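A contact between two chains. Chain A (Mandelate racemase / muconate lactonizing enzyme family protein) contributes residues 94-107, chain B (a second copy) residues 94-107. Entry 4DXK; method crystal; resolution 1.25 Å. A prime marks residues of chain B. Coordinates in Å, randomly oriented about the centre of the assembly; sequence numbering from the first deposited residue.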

# COMPACT_ATOMS: atom_id res chain seq x y z
N ILE A 94 -39.23 -25.16 -2.96
CA ILE A 94 -40.44 -25.03 -2.15
C ILE A 94 -41.05 -23.63 -2.27
O ILE A 94 -42.25 -23.49 -2.45
CB ILE A 94 -40.17 -25.35 -0.67
CG1 ILE A 94 -39.95 -26.85 -0.48
CG2 ILE A 94 -41.29 -24.85 0.24
CD1 ILE A 94 -39.28 -27.20 0.82
N PHE A 95 -40.22 -22.60 -2.15
CA PHE A 95 -40.69 -21.22 -2.19
C PHE A 95 -41.36 -20.95 -3.54
O PHE A 95 -42.44 -20.35 -3.60
CB PHE A 95 -39.47 -20.31 -1.92
CG PHE A 95 -39.76 -18.83 -1.81
CD1 PHE A 95 -41.04 -18.33 -1.59
CD2 PHE A 95 -38.71 -17.93 -1.91
CE1 PHE A 95 -41.24 -16.95 -1.49
CE2 PHE A 95 -38.91 -16.56 -1.81
CZ PHE A 95 -40.18 -16.08 -1.59
N GLY A 96 -40.76 -21.43 -4.63
CA GLY A 96 -41.36 -21.29 -5.95
C GLY A 96 -42.70 -22.00 -6.07
O GLY A 96 -43.68 -21.45 -6.57
N LYS A 97 -42.75 -23.24 -5.60
CA LYS A 97 -44.01 -23.97 -5.62
C LYS A 97 -45.09 -23.29 -4.77
O LYS A 97 -46.26 -23.25 -5.16
CB LYS A 97 -43.81 -25.41 -5.19
CG LYS A 97 -43.00 -26.20 -6.18
CD LYS A 97 -42.83 -27.63 -5.70
CE LYS A 97 -41.86 -28.38 -6.57
NZ LYS A 97 -41.74 -29.81 -6.18
N ALA A 98 -44.71 -22.77 -3.61
CA ALA A 98 -45.67 -22.13 -2.70
C ALA A 98 -46.26 -20.87 -3.31
O ALA A 98 -47.39 -20.48 -2.99
CB ALA A 98 -45.01 -21.80 -1.37
N THR A 99 -45.49 -20.20 -4.17
CA THR A 99 -45.92 -18.94 -4.77
C THR A 99 -46.33 -19.07 -6.22
O THR A 99 -46.69 -18.07 -6.85
CB THR A 99 -44.81 -17.88 -4.69
OG1 THR A 99 -43.62 -18.36 -5.34
CG2 THR A 99 -44.49 -17.53 -3.24
N ASN A 100 -46.25 -20.29 -6.76
CA ASN A 100 -46.48 -20.53 -8.18
C ASN A 100 -45.58 -19.68 -9.08
O ASN A 100 -46.02 -19.16 -10.11
CB ASN A 100 -47.96 -20.35 -8.54
CG ASN A 100 -48.31 -20.99 -9.86
OD1 ASN A 100 -47.72 -21.98 -10.25
ND2 ASN A 100 -49.28 -20.41 -10.56
N GLN A 101 -44.31 -19.54 -8.69
CA GLN A 101 -43.35 -18.74 -9.44
C GLN A 101 -42.09 -19.53 -9.74
O GLN A 101 -41.60 -20.28 -8.88
CB GLN A 101 -42.96 -17.49 -8.66
CG GLN A 101 -44.10 -16.49 -8.50
CD GLN A 101 -44.54 -15.89 -9.82
OE1 GLN A 101 -43.77 -15.81 -10.77
NE2 GLN A 101 -45.80 -15.47 -9.88
N PRO A 102 -41.53 -19.37 -10.94
CA PRO A 102 -40.19 -19.93 -11.17
C PRO A 102 -39.15 -19.31 -10.25
O PRO A 102 -39.28 -18.14 -9.86
CB PRO A 102 -39.89 -19.52 -12.62
CG PRO A 102 -41.25 -19.22 -13.23
CD PRO A 102 -42.03 -18.61 -12.10
N ILE A 103 -38.11 -20.06 -9.92
CA ILE A 103 -37.03 -19.51 -9.11
C ILE A 103 -36.46 -18.20 -9.68
O ILE A 103 -36.21 -17.27 -8.92
CB ILE A 103 -35.92 -20.56 -8.84
CG1 ILE A 103 -36.44 -21.61 -7.85
CG2 ILE A 103 -34.65 -19.91 -8.30
CD1 ILE A 103 -35.58 -22.85 -7.76
N ALA A 104 -36.28 -18.11 -10.99
CA ALA A 104 -35.72 -16.90 -11.57
C ALA A 104 -36.55 -15.67 -11.20
O ALA A 104 -36.02 -14.59 -10.99
CB ALA A 104 -35.59 -17.01 -13.08
N GLN A 105 -37.87 -15.84 -11.13
CA GLN A 105 -38.73 -14.74 -10.72
C GLN A 105 -38.47 -14.35 -9.26
O GLN A 105 -38.33 -13.17 -8.94
CB GLN A 105 -40.20 -15.07 -10.92
CG GLN A 105 -41.11 -13.93 -10.47
CD GLN A 105 -40.83 -12.65 -11.25
OE1 GLN A 105 -40.91 -12.65 -12.47
NE2 GLN A 105 -40.49 -11.58 -10.55
N LEU A 106 -38.39 -15.34 -8.39
CA LEU A 106 -38.19 -15.08 -6.97
C LEU A 106 -36.84 -14.44 -6.70
O LEU A 106 -36.69 -13.76 -5.69
CB LEU A 106 -38.37 -16.37 -6.16
CG LEU A 106 -39.78 -16.96 -6.20
CD1 LEU A 106 -39.82 -18.19 -5.32
CD2 LEU A 106 -40.83 -15.94 -5.77
N LEU A 107 -35.86 -14.66 -7.57
CA LEU A 107 -34.56 -14.00 -7.43
C LEU A 107 -34.59 -12.51 -7.78
O LEU A 107 -33.64 -11.79 -7.44
CB LEU A 107 -33.50 -14.71 -8.28
CG LEU A 107 -33.19 -16.15 -7.88
CD1 LEU A 107 -32.29 -16.79 -8.93
CD2 LEU A 107 -32.56 -16.23 -6.50
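Chain B, residues 94-107: IFGKATNQPIAQLL

No direct hydrogen bond joins the two stretches; the polar links between them run through three ordered waters, laid out by an exact two-fold axis. At one end of the contact a single water donates to both Leu106 O and Leu106′ O, 2.8 Å from each. Those two carbonyl oxygens lie 4.0 Å apart, Leu106 O to Leu106′ O, and the water supplies the protons that neither can offer the other. At the other end the bridge comes as a symmetric pair: one water donates to Ala98 O (3.3 Å) and Thr99′ O (2.8 Å) and accepts from Gln101′ NE2 (2.9 Å), and its mate does the same with the chains exchanged.

Chain B repeats the fold of chain A: the end of a helix that enters from before Ile94′, a Schellman turn with Asn100′ at positive phi, then Pro102′ as N-cap of a second, short helix. In the turn, Gln101′ N bonds to Gly96′ O at 2.9 Å. Gly96′ has no side chain, and an ideal CB there would fall 2.7 Å from Gln101′ O.

Symmetry sets the register, pairing Thr99 with Thr99′ (CA to CA 5.7 Å) and Leu106 with Leu106′ (CA to CA 6.6 Å). The two short helices that follow Pro102 and Pro102′ run antiparallel. Thr99′ points toward chain A, its CB 4.4 Å from Thr99 CB and its CG2 3.8 Å from Gln101 CG. Its hydroxyl is spent at home, Thr99′ OG1 donating to Phe95′ O at 2.9 Å, while the methyl packs across the axis.

Phe95′, with chi1 t, leaves its backbone sideways, yet its ring tip reaches chain A: CZ lies 3.4 Å from Gln105 O and 4.1 Å from Leu106 CD2. Gln105 NE2 sits over one ring face, 3.5 Å from Phe95′ CZ. Between the two Phe-Leu pairs, Leu106 CD2 meets Leu106′ CD2 at 4.3 Å.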

# COMPACT_ATOMS: atom_id res chain seq x y z
N ILE B 94 -46.07 -4.43 -6.15
CA ILE B 94 -46.78 -5.22 -7.16
C ILE B 94 -46.41 -6.70 -7.07
O ILE B 94 -47.28 -7.56 -7.11
CB ILE B 94 -46.48 -4.71 -8.59
CG1 ILE B 94 -47.20 -3.38 -8.83
CG2 ILE B 94 -46.87 -5.73 -9.65
CD1 ILE B 94 -46.66 -2.61 -10.00
N PHE B 95 -45.12 -7.00 -6.97
CA PHE B 95 -44.64 -8.38 -6.92
C PHE B 95 -45.24 -9.09 -5.70
O PHE B 95 -45.72 -10.23 -5.81
CB PHE B 95 -43.10 -8.33 -6.89
CG PHE B 95 -42.39 -9.67 -6.96
CD1 PHE B 95 -43.02 -10.83 -7.38
CD2 PHE B 95 -41.05 -9.73 -6.61
CE1 PHE B 95 -42.31 -12.03 -7.43
CE2 PHE B 95 -40.35 -10.93 -6.65
CZ PHE B 95 -40.98 -12.07 -7.07
N GLY B 96 -45.28 -8.42 -4.56
CA GLY B 96 -45.90 -8.98 -3.37
C GLY B 96 -47.39 -9.25 -3.55
O GLY B 96 -47.90 -10.32 -3.21
N LYS B 97 -48.10 -8.28 -4.11
CA LYS B 97 -49.52 -8.48 -4.37
C LYS B 97 -49.77 -9.61 -5.36
O LYS B 97 -50.72 -10.38 -5.20
CB LYS B 97 -50.17 -7.19 -4.85
CG LYS B 97 -50.22 -6.13 -3.78
CD LYS B 97 -50.87 -4.87 -4.31
CE LYS B 97 -50.75 -3.74 -3.32
NZ LYS B 97 -51.47 -2.52 -3.77
N ALA B 98 -48.94 -9.71 -6.39
CA ALA B 98 -49.11 -10.74 -7.42
C ALA B 98 -48.91 -12.14 -6.85
O ALA B 98 -49.48 -13.12 -7.35
CB ALA B 98 -48.15 -10.51 -8.58
N THR B 99 -48.08 -12.25 -5.82
CA THR B 99 -47.74 -13.55 -5.23
C THR B 99 -48.41 -13.79 -3.89
O THR B 99 -48.20 -14.84 -3.28
CB THR B 99 -46.22 -13.69 -5.03
OG1 THR B 99 -45.73 -12.63 -4.20
CG2 THR B 99 -45.50 -13.68 -6.37
N ASN B 100 -49.19 -12.82 -3.43
CA ASN B 100 -49.79 -12.86 -2.10
C ASN B 100 -48.74 -13.04 -1.00
O ASN B 100 -48.96 -13.79 -0.03
CB ASN B 100 -50.88 -13.94 -2.01
CG ASN B 100 -51.79 -13.74 -0.83
OD1 ASN B 100 -52.02 -12.61 -0.40
ND2 ASN B 100 -52.31 -14.83 -0.29
N GLN B 101 -47.62 -12.34 -1.13
CA GLN B 101 -46.53 -12.43 -0.15
C GLN B 101 -46.10 -11.06 0.32
O GLN B 101 -46.03 -10.11 -0.47
CB GLN B 101 -45.31 -13.13 -0.77
CG GLN B 101 -45.55 -14.60 -1.07
CD GLN B 101 -45.76 -15.43 0.18
OE1 GLN B 101 -45.31 -15.09 1.26
NE2 GLN B 101 -46.49 -16.54 0.03
N PRO B 102 -45.80 -10.92 1.61
CA PRO B 102 -45.16 -9.68 2.06
C PRO B 102 -43.81 -9.47 1.39
O PRO B 102 -43.12 -10.44 1.06
CB PRO B 102 -44.95 -9.91 3.56
CG PRO B 102 -45.93 -11.02 3.92
CD PRO B 102 -45.94 -11.90 2.71
N ILE B 103 -43.41 -8.21 1.22
CA ILE B 103 -42.09 -7.93 0.66
C ILE B 103 -40.96 -8.65 1.41
O ILE B 103 -40.05 -9.19 0.78
CB ILE B 103 -41.83 -6.41 0.53
CG1 ILE B 103 -42.69 -5.84 -0.60
CG2 ILE B 103 -40.36 -6.10 0.30
CD1 ILE B 103 -42.77 -4.32 -0.61
N ALA B 104 -41.02 -8.70 2.74
CA ALA B 104 -39.94 -9.35 3.49
C ALA B 104 -39.76 -10.80 3.05
O ALA B 104 -38.65 -11.31 3.01
CB ALA B 104 -40.20 -9.27 4.98
N GLN B 105 -40.86 -11.47 2.72
CA GLN B 105 -40.77 -12.84 2.23
C GLN B 105 -40.06 -12.89 0.88
O GLN B 105 -39.17 -13.71 0.66
CB GLN B 105 -42.15 -13.49 2.12
CG GLN B 105 -42.05 -14.92 1.59
CD GLN B 105 -41.21 -15.80 2.49
OE1 GLN B 105 -41.50 -15.94 3.67
NE2 GLN B 105 -40.16 -16.39 1.94
N LEU B 106 -40.44 -12.00 -0.03
CA LEU B 106 -39.86 -11.99 -1.36
C LEU B 106 -38.38 -11.65 -1.33
O LEU B 106 -37.66 -12.03 -2.24
CB LEU B 106 -40.64 -11.04 -2.28
CG LEU B 106 -42.09 -11.43 -2.54
CD1 LEU B 106 -42.71 -10.43 -3.49
CD2 LEU B 106 -42.19 -12.85 -3.10
N LEU B 107 -37.93 -10.94 -0.31
CA LEU B 107 -36.50 -10.65 -0.15
C LEU B 107 -35.67 -11.86 0.27
O LEU B 107 -34.44 -11.83 0.17
CB LEU B 107 -36.28 -9.49 0.83
CG LEU B 107 -36.85 -8.14 0.41
CD1 LEU B 107 -36.75 -7.16 1.55
CD2 LEU B 107 -36.16 -7.61 -0.83
O HOH W 1 -48.13 -17.40 -2.19
O HOH W 2 -48.00 -15.95 -8.07
O HOH W 3 -35.35 -12.26 -3.77